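Local coordinates for protein nitrilotriacetate monooxygenase (Burkholderia pseudomallei, PDB 3SDO) that belongs to the FMN-dependent NtaA/SnaA/DszA family and probably acts as a flavin-dependent monooxygenase, inserting oxygen from O2 into an organic substrate, at residues D186-L191 with E201-I206; K268-I273 with D433-P438; S101-P106 with Y140-P145. All blocks are in the same frame, centred on the assembly; numbering follows the deposited sequence.

The three contacts follow one another along the chain without nesting or crossing. Contact 3 closes first, tying the loop after strand 94-100 to the loop after strand 124-129, helix 106-119 and strand 124-129 lying between its segments in sequence. Contact 1 closes a short loop round the hairpin of strands 193-194 and 199-200, ahead of strand 215-218. Contact 2 has the longest span, bringing 433-438, near the C terminus, back to strand 268-277 of the barrel. Contacts 1 and 3 come within about 6 Å at their nearest atoms, and both touch the second subunit; contact 2, about 17 Å from contact 3 and 18 Å from contact 1 by nearest atoms, involves one chain alone.

Contact 1: D186-L191 with E201-I206; sequences DKLHRL and EGPLNI
Leu188 meets Pro203 at the base of a small beta-hairpin, strands 193-194 and 199-200, in a long excursion of this luciferase-like TIM-barrel chain; the irregular segments 186-191 and 201-206 flank the hairpin on its two arms. A chi1 of 170° sets Leu188 CG anti to the backbone N and 4.0 Å from Pro203 CG. The two side chains cross at about a right angle, Leu188 CD1 lying 3.5 Å from Pro203 CB. The next contact is made by backbone: His189 O sits 3.3 Å from Pro203 CB, while the imidazole serves other partners, NE2 bonding to Asp169 and the ring stacking on Tyr444. The peptide bond before Pro203 is cis, and Pro203 also packs on Val65 of the second subunit. Arg190 then crosses Glu201 at a slant, its CD 4.0 Å from Glu201 CG. The chain bends at chi3, and the guanidinium brings an edge to the carboxylate, the two planes 67° apart. Their salt bridge is long, NH2 to Glu201 OE1 at 3.7 Å, and each group has a stronger partner: Asp192 for Arg190, Tyr64 of the second subunit for Glu201 OE2. The hairpin base is therefore built partly into the dimer interface. Leu191 closes the segment through its backbone, where N donates to Glu201 O over 2.8 Å with an N-H...O angle of 141°, and Leu191 CB lies 3.4 Å from that same oxygen.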
ATOM      1  N   ASP A 186      11.371  -2.804 -29.535  1.00 28.90           N
ATOM      2  CA  ASP A 186      11.081  -1.448 -29.962  1.00 29.67           C
ATOM      3  C   ASP A 186       9.821  -0.890 -29.340  1.00 28.81           C
ATOM      4  O   ASP A 186       9.519   0.289 -29.551  1.00 29.07           O
ATOM      5  CB  ASP A 186      10.961  -1.386 -31.477  1.00 31.31           C
ATOM      6  CG  ASP A 186      12.292  -1.600 -32.172  1.00 34.10           C
ATOM      7  OD1 ASP A 186      13.345  -1.602 -31.486  1.00 37.60           O
ATOM      8  OD2 ASP A 186      12.283  -1.762 -33.403  1.00 38.69           O
ATOM      9  N   LYS A 187       9.103  -1.706 -28.560  1.00 27.47           N
ATOM     10  CA  LYS A 187       7.912  -1.236 -27.830  1.00 26.81           C
ATOM     11  C   LYS A 187       8.134  -1.106 -26.306  1.00 26.07           C
ATOM     12  O   LYS A 187       7.160  -0.991 -25.540  1.00 24.71           O
ATOM     13  CB  LYS A 187       6.725  -2.164 -28.116  1.00 26.42           C
ATOM     14  CG  LYS A 187       6.368  -2.226 -29.594  1.00 27.97           C
ATOM     15  CD  LYS A 187       5.139  -3.085 -29.854  1.00 29.48           C
ATOM     16  CE  LYS A 187       4.702  -3.021 -31.310  1.00 32.20           C
ATOM     17  NZ  LYS A 187       3.820  -4.193 -31.577  1.00 36.34           N
ATOM     18  N   LEU A 188       9.409  -1.166 -25.899  1.00 26.06           N
ATOM     19  CA  LEU A 188       9.872  -0.909 -24.522  1.00 25.14           C
ATOM     20  C   LEU A 188      10.768   0.298 -24.568  1.00 26.19           C
ATOM     21  O   LEU A 188      11.673   0.354 -25.409  1.00 26.65           O
ATOM     22  CB  LEU A 188      10.684  -2.080 -23.994  1.00 24.83           C
ATOM     23  CG  LEU A 188      11.435  -1.895 -22.665  1.00 24.26           C
ATOM     24  CD1 LEU A 188      10.486  -1.572 -21.529  1.00 21.86           C
ATOM     25  CD2 LEU A 188      12.275  -3.139 -22.320  1.00 25.48           C
ATOM     26  N   HIS A 189      10.536   1.255 -23.676  1.00 26.00           N
ATOM     27  CA  HIS A 189      11.191   2.561 -23.758  1.00 27.21           C
ATOM     28  C   HIS A 189      11.921   2.867 -22.467  1.00 27.07           C
ATOM     29  O   HIS A 189      11.361   2.711 -21.383  1.00 25.55           O
ATOM     30  CB  HIS A 189      10.151   3.666 -24.003  1.00 26.90           C
ATOM     31  CG  HIS A 189       9.263   3.400 -25.177  1.00 27.80           C
ATOM     32  ND1 HIS A 189       9.575   3.819 -26.457  1.00 27.66           N
ATOM     33  CD2 HIS A 189       8.090   2.728 -25.274  1.00 25.74           C
ATOM     34  CE1 HIS A 189       8.627   3.420 -27.288  1.00 28.70           C
ATOM     35  NE2 HIS A 189       7.714   2.755 -26.597  1.00 27.77           N
ATOM     36  N   ARG A 190      13.167   3.314 -22.594  1.00 27.87           N
ATOM     37  CA  ARG A 190      13.897   3.900 -21.475  1.00 28.75           C
ATOM     38  C   ARG A 190      13.400   5.330 -21.234  1.00 28.51           C
ATOM     39  O   ARG A 190      12.902   5.970 -22.149  1.00 29.11           O
ATOM     40  CB  ARG A 190      15.391   3.936 -21.773  1.00 30.46           C
ATOM     41  CG  ARG A 190      16.109   2.639 -21.501  1.00 33.57           C
ATOM     42  CD  ARG A 190      17.569   2.905 -21.166  1.00 38.57           C
ATOM     43  NE  ARG A 190      18.173   3.732 -22.199  1.00 42.99           N
ATOM     44  CZ  ARG A 190      19.320   4.385 -22.070  1.00 49.80           C
ATOM     45  NH1 ARG A 190      19.775   5.118 -23.096  1.00 53.20           N
ATOM     46  NH2 ARG A 190      20.017   4.331 -20.931  1.00 50.62           N
ATOM     47  N   LEU A 191      13.510   5.822 -20.004  1.00 27.13           N
ATOM     48  CA  LEU A 191      13.116   7.188 -19.707  1.00 26.85           C
ATOM     49  C   LEU A 191      14.313   8.151 -19.789  1.00 27.13           C
ATOM     50  O   LEU A 191      14.211   9.230 -20.349  1.00 27.39           O
ATOM     51  CB  LEU A 191      12.474   7.271 -18.312  1.00 25.92           C
ATOM     52  CG  LEU A 191      11.851   8.631 -17.964  1.00 27.33           C
ATOM     53  CD1 LEU A 191      10.665   8.924 -18.882  1.00 28.45           C
ATOM     54  CD2 LEU A 191      11.424   8.672 -16.484  1.00 27.07           C
ATOM     55  N   GLU A 201      16.568   6.316 -14.835  1.00 24.72           N
ATOM     56  CA  GLU A 201      16.779   5.805 -16.176  1.00 25.82           C
ATOM     57  C   GLU A 201      15.563   5.060 -16.718  1.00 25.11           C
ATOM     58  O   GLU A 201      15.213   5.218 -17.897  1.00 25.02           O
ATOM     59  CB  GLU A 201      18.004   4.907 -16.183  1.00 26.72           C
ATOM     60  CG  GLU A 201      18.396   4.361 -17.532  1.00 30.87           C
ATOM     61  CD  GLU A 201      19.657   3.537 -17.431  1.00 35.64           C
ATOM     62  OE1 GLU A 201      20.740   4.141 -17.342  1.00 37.99           O
ATOM     63  OE2 GLU A 201      19.553   2.288 -17.405  1.00 40.67           O
ATOM     64  N   GLY A 202      14.928   4.251 -15.868  1.00 23.90           N
ATOM     65  CA  GLY A 202      13.882   3.333 -16.333  1.00 23.97           C
ATOM     66  C   GLY A 202      14.525   2.236 -17.164  1.00 24.06           C
ATOM     67  O   GLY A 202      15.744   2.102 -17.169  1.00 23.90           O
ATOM     68  N   PRO A 203      13.715   1.403 -17.838  1.00 24.07           N
ATOM     69  CA  PRO A 203      12.277   1.408 -17.861  1.00 23.35           C
ATOM     70  C   PRO A 203      11.677   0.857 -16.574  1.00 22.40           C
ATOM     71  O   PRO A 203      12.382   0.278 -15.739  1.00 22.36           O
ATOM     72  CB  PRO A 203      11.934   0.451 -19.010  1.00 24.36           C
ATOM     73  CG  PRO A 203      13.233  -0.085 -19.544  1.00 24.81           C
ATOM     74  CD  PRO A 203      14.264   0.225 -18.529  1.00 24.61           C
ATOM     75  N   LEU A 204      10.372   1.043 -16.436  1.00 21.30           N
ATOM     76  CA  LEU A 204       9.600   0.381 -15.396  1.00 20.07           C
ATOM     77  C   LEU A 204       9.470  -1.111 -15.698  1.00 20.21           C
ATOM     78  O   LEU A 204       9.497  -1.512 -16.880  1.00 21.09           O
ATOM     79  CB  LEU A 204       8.212   1.010 -15.325  1.00 19.49           C
ATOM     80  CG  LEU A 204       7.450   0.838 -14.005  1.00 18.54           C
ATOM     81  CD1 LEU A 204       8.204   1.474 -12.810  1.00 17.95           C
ATOM     82  CD2 LEU A 204       6.065   1.437 -14.107  1.00 15.78           C
ATOM     83  N   ASN A 205       9.296  -1.917 -14.638  1.00 19.51           N
ATOM     84  CA  ASN A 205       9.168  -3.373 -14.764  1.00 19.66           C
ATOM     85  C   ASN A 205       7.732  -3.877 -14.570  1.00 19.01           C
ATOM     86  O   ASN A 205       7.499  -4.993 -14.108  1.00 19.22           O
ATOM     87  CB  ASN A 205      10.163  -4.118 -13.856  1.00 20.12           C
ATOM     88  CG  ASN A 205       9.977  -3.816 -12.389  1.00 20.18           C
ATOM     89  OD1 ASN A 205       9.145  -2.998 -12.011  1.00 21.46           O
ATOM     90  ND2 ASN A 205      10.767  -4.478 -11.552  1.00 19.18           N
ATOM     91  N   ILE A 206       6.771  -3.053 -14.972  1.00 18.55           N
ATOM     92  CA  ILE A 206       5.373  -3.473 -15.023  1.00 17.97           C
ATOM     93  C   ILE A 206       4.669  -2.697 -16.134  1.00 18.33           C
ATOM     94  O   ILE A 206       5.018  -1.538 -16.440  1.00 19.07           O
ATOM     95  CB  ILE A 206       4.680  -3.297 -13.670  1.00 17.13           C
ATOM     96  CG1 ILE A 206       3.273  -3.896 -13.710  1.00 18.73           C
ATOM     97  CG2 ILE A 206       4.661  -1.808 -13.271  1.00 15.66           C
ATOM     98  CD1 ILE A 206       2.597  -3.972 -12.327  1.00 16.49           C
TER

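Contact 2: K268-I273 with D433-P438; sequences KVFPGI and DHLGLP
Lys268 and Leu437 run past each other in opposite directions, the lysine CE 4.0 Å from Leu437 CD2, where the chain leaving helix 431-435 meets the start of barrel strand 268-277. Lys268 and Phe270 alternate with Val269 along the strand; both point toward 433-438, whereas Val269 packs on helix 243-259 outside the barrel. The short C-terminal helix thus lies at the end of the barrel where its parallel strands begin, consistent with a cover over that end. Phe270 and Leu435 approach at a slant, ring atom CZ 4.2 Å from Leu435 CD2, and both also touch His11 at the start of strand 11-15. A bend at chi2 (-63°) in Lys268 turns CD aside, and the rest of the chain extends past the helix end. There Gly436, with positive phi, forms a Schellman motif. CE comes very close to Leu435 O, at a modelled distance short enough to be doubtful, and NZ lies 3.2 Å from that oxygen without the angle for a hydrogen bond. A water accepts a hydrogen bond from Lys268 NZ over 2.6 Å and donates one to Gly436 O over 2.8 Å. A positive ammonium close to Leu435 O and water-linked to Gly436 O would be expected to interact favourably, if modestly, with the negative end of this short helix, with water carrying the hydrogen bonding.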
ATOM      1  N   LYS A 268     -11.723  17.309 -13.848  1.00 20.88           N
ATOM      2  CA  LYS A 268     -12.922  17.282 -13.029  1.00 21.60           C
ATOM      3  C   LYS A 268     -12.704  18.019 -11.700  1.00 21.88           C
ATOM      4  O   LYS A 268     -11.672  17.838 -11.036  1.00 24.06           O
ATOM      5  CB  LYS A 268     -13.328  15.831 -12.746  1.00 20.72           C
ATOM      6  CG  LYS A 268     -13.459  14.939 -13.982  1.00 22.65           C
ATOM      7  CD  LYS A 268     -14.554  15.409 -14.941  1.00 25.10           C
ATOM      8  CE  LYS A 268     -14.775  14.350 -15.993  1.00 28.10           C
ATOM      9  NZ  LYS A 268     -15.797  14.668 -17.001  1.00 28.34           N
ATOM     10  N   VAL A 269     -13.672  18.818 -11.286  1.00 21.41           N
ATOM     11  CA  VAL A 269     -13.579  19.533 -10.007  1.00 20.91           C
ATOM     12  C   VAL A 269     -14.623  18.994  -9.035  1.00 21.17           C
ATOM     13  O   VAL A 269     -15.826  19.049  -9.315  1.00 21.67           O
ATOM     14  CB  VAL A 269     -13.739  21.039 -10.198  1.00 21.05           C
ATOM     15  CG1 VAL A 269     -13.802  21.755  -8.858  1.00 19.81           C
ATOM     16  CG2 VAL A 269     -12.594  21.611 -11.072  1.00 20.40           C
ATOM     17  N   PHE A 270     -14.145  18.493  -7.893  1.00 20.96           N
ATOM     18  CA  PHE A 270     -14.956  17.793  -6.892  1.00 20.99           C
ATOM     19  C   PHE A 270     -14.806  18.424  -5.497  1.00 20.89           C
ATOM     20  O   PHE A 270     -13.942  18.026  -4.711  1.00 22.06           O
ATOM     21  CB  PHE A 270     -14.520  16.319  -6.837  1.00 21.47           C
ATOM     22  CG  PHE A 270     -14.746  15.554  -8.135  1.00 22.06           C
ATOM     23  CD1 PHE A 270     -15.792  15.875  -9.010  1.00 25.23           C
ATOM     24  CD2 PHE A 270     -13.934  14.502  -8.468  1.00 21.66           C
ATOM     25  CE1 PHE A 270     -15.994  15.132 -10.186  1.00 25.29           C
ATOM     26  CE2 PHE A 270     -14.147  13.753  -9.604  1.00 21.31           C
ATOM     27  CZ  PHE A 270     -15.149  14.054 -10.466  1.00 23.56           C
ATOM     28  N   PRO A 271     -15.626  19.426  -5.175  1.00 20.27           N
ATOM     29  CA  PRO A 271     -15.491  19.960  -3.825  1.00 20.58           C
ATOM     30  C   PRO A 271     -15.966  18.957  -2.797  1.00 19.81           C
ATOM     31  O   PRO A 271     -16.829  18.140  -3.096  1.00 19.52           O
ATOM     32  CB  PRO A 271     -16.387  21.195  -3.815  1.00 20.65           C
ATOM     33  CG  PRO A 271     -17.106  21.205  -5.056  1.00 21.69           C
ATOM     34  CD  PRO A 271     -16.664  20.105  -5.950  1.00 20.49           C
ATOM     35  N   GLY A 272     -15.366  19.024  -1.618  1.00 19.71           N
ATOM     36  CA  GLY A 272     -15.723  18.209  -0.480  1.00 19.72           C
ATOM     37  C   GLY A 272     -16.919  18.743   0.254  1.00 20.70           C
ATOM     38  O   GLY A 272     -17.020  19.953   0.479  1.00 20.99           O
ATOM     39  N   ILE A 273     -17.849  17.850   0.585  1.00 20.01           N
ATOM     40  CA  ILE A 273     -19.040  18.209   1.314  1.00 21.25           C
ATOM     41  C   ILE A 273     -19.346  17.077   2.260  1.00 21.85           C
ATOM     42  O   ILE A 273     -18.914  15.928   2.023  1.00 21.47           O
ATOM     43  CB  ILE A 273     -20.272  18.457   0.400  1.00 21.95           C
ATOM     44  CG1 ILE A 273     -20.590  17.228  -0.464  1.00 21.90           C
ATOM     45  CG2 ILE A 273     -20.017  19.646  -0.495  1.00 21.89           C
ATOM     46  CD1 ILE A 273     -21.946  17.325  -1.214  1.00 21.75           C
ATOM     47  N   ASP A 433     -13.350   5.466 -17.262  1.00 20.37           N
ATOM     48  CA  ASP A 433     -14.710   5.230 -17.778  1.00 21.08           C
ATOM     49  C   ASP A 433     -15.808   5.833 -16.887  1.00 20.30           C
ATOM     50  O   ASP A 433     -16.753   6.479 -17.388  1.00 19.04           O
ATOM     51  CB  ASP A 433     -15.018   3.739 -17.878  1.00 22.05           C
ATOM     52  CG  ASP A 433     -14.250   3.017 -18.964  1.00 25.79           C
ATOM     53  OD1 ASP A 433     -13.739   3.643 -19.935  1.00 29.39           O
ATOM     54  OD2 ASP A 433     -14.190   1.764 -18.838  1.00 28.42           O
ATOM     55  N   HIS A 434     -15.710   5.600 -15.579  1.00 19.93           N
ATOM     56  CA  HIS A 434     -16.702   6.117 -14.632  1.00 20.63           C
ATOM     57  C   HIS A 434     -16.752   7.633 -14.691  1.00 20.01           C
ATOM     58  O   HIS A 434     -17.828   8.226 -14.611  1.00 19.03           O
ATOM     59  CB  HIS A 434     -16.378   5.764 -13.171  1.00 21.18           C
ATOM     60  CG  HIS A 434     -16.331   4.305 -12.882  1.00 27.10           C
ATOM     61  ND1 HIS A 434     -16.959   3.361 -13.673  1.00 31.99           N
ATOM     62  CD2 HIS A 434     -15.731   3.620 -11.872  1.00 30.31           C
ATOM     63  CE1 HIS A 434     -16.716   2.157 -13.180  1.00 33.63           C
ATOM     64  NE2 HIS A 434     -15.994   2.290 -12.078  1.00 31.82           N
ATOM     65  N   LEU A 435     -15.574   8.253 -14.750  1.00 19.47           N
ATOM     66  CA  LEU A 435     -15.465   9.706 -14.693  1.00 19.24           C
ATOM     67  C   LEU A 435     -15.644  10.358 -16.058  1.00 19.23           C
ATOM     68  O   LEU A 435     -15.641  11.580 -16.149  1.00 19.52           O
ATOM     69  CB  LEU A 435     -14.121  10.142 -14.073  1.00 19.04           C
ATOM     70  CG  LEU A 435     -13.837   9.655 -12.639  1.00 19.03           C
ATOM     71  CD1 LEU A 435     -12.476  10.160 -12.133  1.00 17.46           C
ATOM     72  CD2 LEU A 435     -14.990  10.047 -11.673  1.00 18.08           C
ATOM     73  N   GLY A 436     -15.795   9.556 -17.104  1.00 19.17           N
ATOM     74  CA  GLY A 436     -15.984  10.065 -18.441  1.00 19.92           C
ATOM     75  C   GLY A 436     -14.698  10.631 -19.004  1.00 20.45           C
ATOM     76  O   GLY A 436     -14.732  11.504 -19.874  1.00 19.68           O
ATOM     77  N   LEU A 437     -13.561  10.159 -18.483  1.00 20.61           N
ATOM     78  CA  LEU A 437     -12.254  10.548 -19.018  1.00 21.11           C
ATOM     79  C   LEU A 437     -11.836   9.574 -20.132  1.00 21.26           C
ATOM     80  O   LEU A 437     -12.118   8.384 -20.049  1.00 21.50           O
ATOM     81  CB  LEU A 437     -11.197  10.540 -17.918  1.00 20.25           C
ATOM     82  CG  LEU A 437     -11.392  11.529 -16.772  1.00 21.09           C
ATOM     83  CD1 LEU A 437     -10.457  11.186 -15.620  1.00 20.88           C
ATOM     84  CD2 LEU A 437     -11.179  12.973 -17.230  1.00 19.97           C
ATOM     85  N   PRO A 438     -11.143  10.074 -21.163  1.00 22.61           N
ATOM     86  CA  PRO A 438     -10.654   9.193 -22.217  1.00 23.26           C
ATOM     87  C   PRO A 438      -9.495   8.312 -21.750  1.00 22.82           C
ATOM     88  O   PRO A 438      -8.684   8.728 -20.920  1.00 22.70           O
ATOM     89  CB  PRO A 438     -10.174  10.155 -23.307  1.00 23.78           C
ATOM     90  CG  PRO A 438     -10.092  11.478 -22.697  1.00 24.96           C
ATOM     91  CD  PRO A 438     -10.888  11.499 -21.446  1.00 23.33           C
TER
HETATM   92  O   HOH W   1     -14.830  14.253 -19.385  1.00 14.67           O

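Contact 3: S101-P106 with Y140-P145; sequences SSYSEP and YGRPHP
Tyr103 places its CB over the centre of the Tyr140 ring, while the rings themselves overlap only at their rims, Tyr103 CG and CD1 against Tyr140 CG and CD2. CB lies 3.6 Å from the Tyr140 centroid, 2° off the ring normal, a CH-pi contact. The aromatic planes are near parallel, 15° apart, but slid so far that the rings barely overlap, their centroids 4.7 Å from each other; Tyr103 CD1 approaches Tyr140 CG to 3.7 Å. Ser102 CB lies over the centre of the opposite face of the Tyr103 ring. The first torsion of Tyr103 sets CG anti to its carbonyl carbon, beside the backbone N. At the far end of the side chain, Tyr103 OH lies 3.3 Å from Pro145 CG, the proline crossing at about a right angle. Arg142 comes to the ring's edge: its NH2 lies near the ring plane, and CD1 of the tyrosine sits over one face of the guanidinium, offset toward the rim. The same group gives a weak hydrogen bond from NH1 to Ser102 O, 3.0 Å long and bent to 121°.

Both loops follow parallel strands of the barrel, 94-100 and 124-129, at the end where the luciferase-like family binds flavin. Pro145 is about 4 Å, side chain to side chain, from His147, a predicted FMN ligand. Asn108 of the second subunit binds Tyr140 OH and Tyr103 O, linking this pair to the dimer interface. Dispersion and CH-pi contacts thus carry most of the join between the loops. The arginine meets the tyrosine at its edge, not over the pi cloud; Ser102 O offers it only a weak bond, Tyr140 O lies at the guanidinium edge, and the exposed group is probably also solvated.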
ATOM      1  N   SER A 101       4.860  13.396  -2.796  1.00 25.84           N
ATOM      2  CA  SER A 101       5.944  13.554  -3.747  1.00 26.46           C
ATOM      3  C   SER A 101       7.284  13.725  -3.055  1.00 26.91           C
ATOM      4  O   SER A 101       8.288  13.374  -3.627  1.00 27.04           O
ATOM      5  CB  SER A 101       5.733  14.802  -4.609  1.00 26.92           C
ATOM      6  OG  SER A 101       4.429  14.835  -5.116  1.00 28.54           O
ATOM      7  N   SER A 102       7.303  14.299  -1.853  1.00 27.27           N
ATOM      8  CA  SER A 102       8.589  14.628  -1.193  1.00 28.52           C
ATOM      9  C   SER A 102       9.209  13.436  -0.488  1.00 27.63           C
ATOM     10  O   SER A 102      10.425  13.383  -0.321  1.00 28.25           O
ATOM     11  CB  SER A 102       8.417  15.769  -0.192  1.00 28.96           C
ATOM     12  OG  SER A 102       7.861  16.914  -0.818  1.00 32.21           O
ATOM     13  N   TYR A 103       8.389  12.458  -0.114  1.00 26.63           N
ATOM     14  CA  TYR A 103       8.859  11.374   0.742  1.00 26.46           C
ATOM     15  C   TYR A 103       8.655   9.990   0.129  1.00 26.38           C
ATOM     16  O   TYR A 103       8.467   9.020   0.837  1.00 24.98           O
ATOM     17  CB  TYR A 103       8.187  11.493   2.114  1.00 26.70           C
ATOM     18  CG  TYR A 103       8.385  12.867   2.728  1.00 27.25           C
ATOM     19  CD1 TYR A 103       9.657  13.374   2.930  1.00 28.00           C
ATOM     20  CD2 TYR A 103       7.299  13.685   3.029  1.00 28.86           C
ATOM     21  CE1 TYR A 103       9.851  14.645   3.480  1.00 29.47           C
ATOM     22  CE2 TYR A 103       7.483  14.952   3.593  1.00 29.30           C
ATOM     23  CZ  TYR A 103       8.762  15.424   3.804  1.00 30.22           C
ATOM     24  OH  TYR A 103       8.943  16.678   4.342  1.00 31.66           O
ATOM     25  N   SER A 104       8.732   9.930  -1.198  1.00 27.19           N
ATOM     26  CA  SER A 104       8.591   8.689  -1.954  1.00 27.66           C
ATOM     27  C   SER A 104       9.526   8.752  -3.141  1.00 27.65           C
ATOM     28  O   SER A 104       9.744   9.828  -3.728  1.00 28.45           O
ATOM     29  CB  SER A 104       7.194   8.574  -2.489  1.00 28.03           C
ATOM     30  OG  SER A 104       7.044   9.532  -3.542  1.00 30.03           O
ATOM     31  N   GLU A 105      10.102   7.617  -3.493  1.00 26.40           N
ATOM     32  CA  GLU A 105      10.915   7.544  -4.711  1.00 26.04           C
ATOM     33  C   GLU A 105       9.979   7.373  -5.908  1.00 23.99           C
ATOM     34  O   GLU A 105       9.135   6.476  -5.896  1.00 22.00           O
ATOM     35  CB  GLU A 105      11.902   6.380  -4.639  1.00 26.32           C
ATOM     36  CG  GLU A 105      13.094   6.634  -3.753  1.00 30.78           C
ATOM     37  CD  GLU A 105      14.199   7.512  -4.411  1.00 37.02           C
ATOM     38  OE1 GLU A 105      14.186   7.749  -5.647  1.00 40.66           O
ATOM     39  OE2 GLU A 105      15.111   7.946  -3.674  1.00 40.52           O
ATOM     40  N   PRO A 106      10.137   8.205  -6.954  1.00 22.82           N
ATOM     41  CA  PRO A 106       9.226   8.071  -8.098  1.00 22.15           C
ATOM     42  C   PRO A 106       9.169   6.655  -8.700  1.00 20.89           C
ATOM     43  O   PRO A 106       8.101   6.221  -9.113  1.00 19.12           O
ATOM     44  CB  PRO A 106       9.782   9.065  -9.131  1.00 22.90           C
ATOM     45  CG  PRO A 106      11.081   9.526  -8.608  1.00 24.10           C
ATOM     46  CD  PRO A 106      11.119   9.286  -7.148  1.00 23.54           C
ATOM     47  N   TYR A 140      11.801  11.265   7.810  1.00 26.25           N
ATOM     48  CA  TYR A 140      12.487  10.980   6.558  1.00 26.92           C
ATOM     49  C   TYR A 140      13.855  11.678   6.449  1.00 29.52           C
ATOM     50  O   TYR A 140      14.381  11.849   5.349  1.00 29.74           O
ATOM     51  CB  TYR A 140      11.590  11.377   5.361  1.00 25.47           C
ATOM     52  CG  TYR A 140      10.297  10.617   5.280  1.00 23.80           C
ATOM     53  CD1 TYR A 140      10.227   9.375   4.647  1.00 23.84           C
ATOM     54  CD2 TYR A 140       9.146  11.103   5.874  1.00 24.04           C
ATOM     55  CE1 TYR A 140       9.026   8.677   4.580  1.00 21.21           C
ATOM     56  CE2 TYR A 140       7.947  10.413   5.808  1.00 23.25           C
ATOM     57  CZ  TYR A 140       7.886   9.196   5.160  1.00 21.99           C
ATOM     58  OH  TYR A 140       6.663   8.509   5.104  1.00 21.03           O
ATOM     59  N   GLY A 141      14.438  12.058   7.587  1.00 31.85           N
ATOM     60  CA  GLY A 141      15.741  12.691   7.612  1.00 34.35           C
ATOM     61  C   GLY A 141      15.802  14.081   7.016  1.00 36.44           C
ATOM     62  O   GLY A 141      16.880  14.539   6.620  1.00 37.22           O
ATOM     63  N   ARG A 142      14.657  14.764   6.975  1.00 37.82           N
ATOM     64  CA  ARG A 142      14.567  16.111   6.418  1.00 39.75           C
ATOM     65  C   ARG A 142      13.683  16.958   7.329  1.00 40.37           C
ATOM     66  O   ARG A 142      12.597  17.362   6.937  1.00 40.18           O
ATOM     67  CB  ARG A 142      14.045  16.060   4.968  1.00 39.68           C
ATOM     68  CG  ARG A 142      15.108  15.573   3.970  1.00 42.05           C
ATOM     69  CD  ARG A 142      14.573  15.376   2.561  1.00 45.90           C
ATOM     70  NE  ARG A 142      14.076  14.019   2.317  1.00 47.81           N
ATOM     71  CZ  ARG A 142      13.391  13.648   1.236  1.00 49.74           C
ATOM     72  NH1 ARG A 142      13.104  14.527   0.275  1.00 51.50           N
ATOM     73  NH2 ARG A 142      12.985  12.389   1.110  1.00 50.21           N
ATOM     74  N   PRO A 143      14.163  17.243   8.558  1.00 41.98           N
ATOM     75  CA  PRO A 143      13.349  17.926   9.565  1.00 42.96           C
ATOM     76  C   PRO A 143      12.938  19.378   9.214  1.00 44.15           C
ATOM     77  O   PRO A 143      12.025  19.910   9.846  1.00 44.30           O
ATOM     78  CB  PRO A 143      14.247  17.903  10.814  1.00 43.66           C
ATOM     79  CG  PRO A 143      15.622  17.796  10.298  1.00 43.95           C
ATOM     80  CD  PRO A 143      15.541  17.010   9.033  1.00 42.71           C
ATOM     81  N   HIS A 144      13.606  20.001   8.233  1.00 44.89           N
ATOM     82  CA  HIS A 144      13.259  21.356   7.782  1.00 45.82           C
ATOM     83  C   HIS A 144      13.168  21.455   6.240  1.00 45.92           C
ATOM     84  O   HIS A 144      14.068  22.006   5.590  1.00 46.37           O
ATOM     85  CB  HIS A 144      14.298  22.359   8.288  1.00 46.96           C
ATOM     86  CG  HIS A 144      14.574  22.273   9.759  1.00 48.05           C
ATOM     87  ND1 HIS A 144      15.719  21.697  10.267  1.00 50.42           N
ATOM     88  CD2 HIS A 144      13.870  22.715  10.828  1.00 49.46           C
ATOM     89  CE1 HIS A 144      15.704  21.774  11.586  1.00 50.94           C
ATOM     90  NE2 HIS A 144      14.592  22.386  11.952  1.00 51.35           N
ATOM     91  N   PRO A 145      12.076  20.935   5.650  1.00 45.10           N
ATOM     92  CA  PRO A 145      11.885  21.013   4.191  1.00 45.09           C
ATOM     93  C   PRO A 145      11.876  22.448   3.640  1.00 45.80           C
ATOM     94  O   PRO A 145      11.402  23.368   4.312  1.00 45.35           O
ATOM     95  CB  PRO A 145      10.510  20.372   3.975  1.00 44.37           C
ATOM     96  CG  PRO A 145      10.260  19.535   5.215  1.00 44.13           C
ATOM     97  CD  PRO A 145      10.959  20.253   6.327  1.00 44.64           C
TER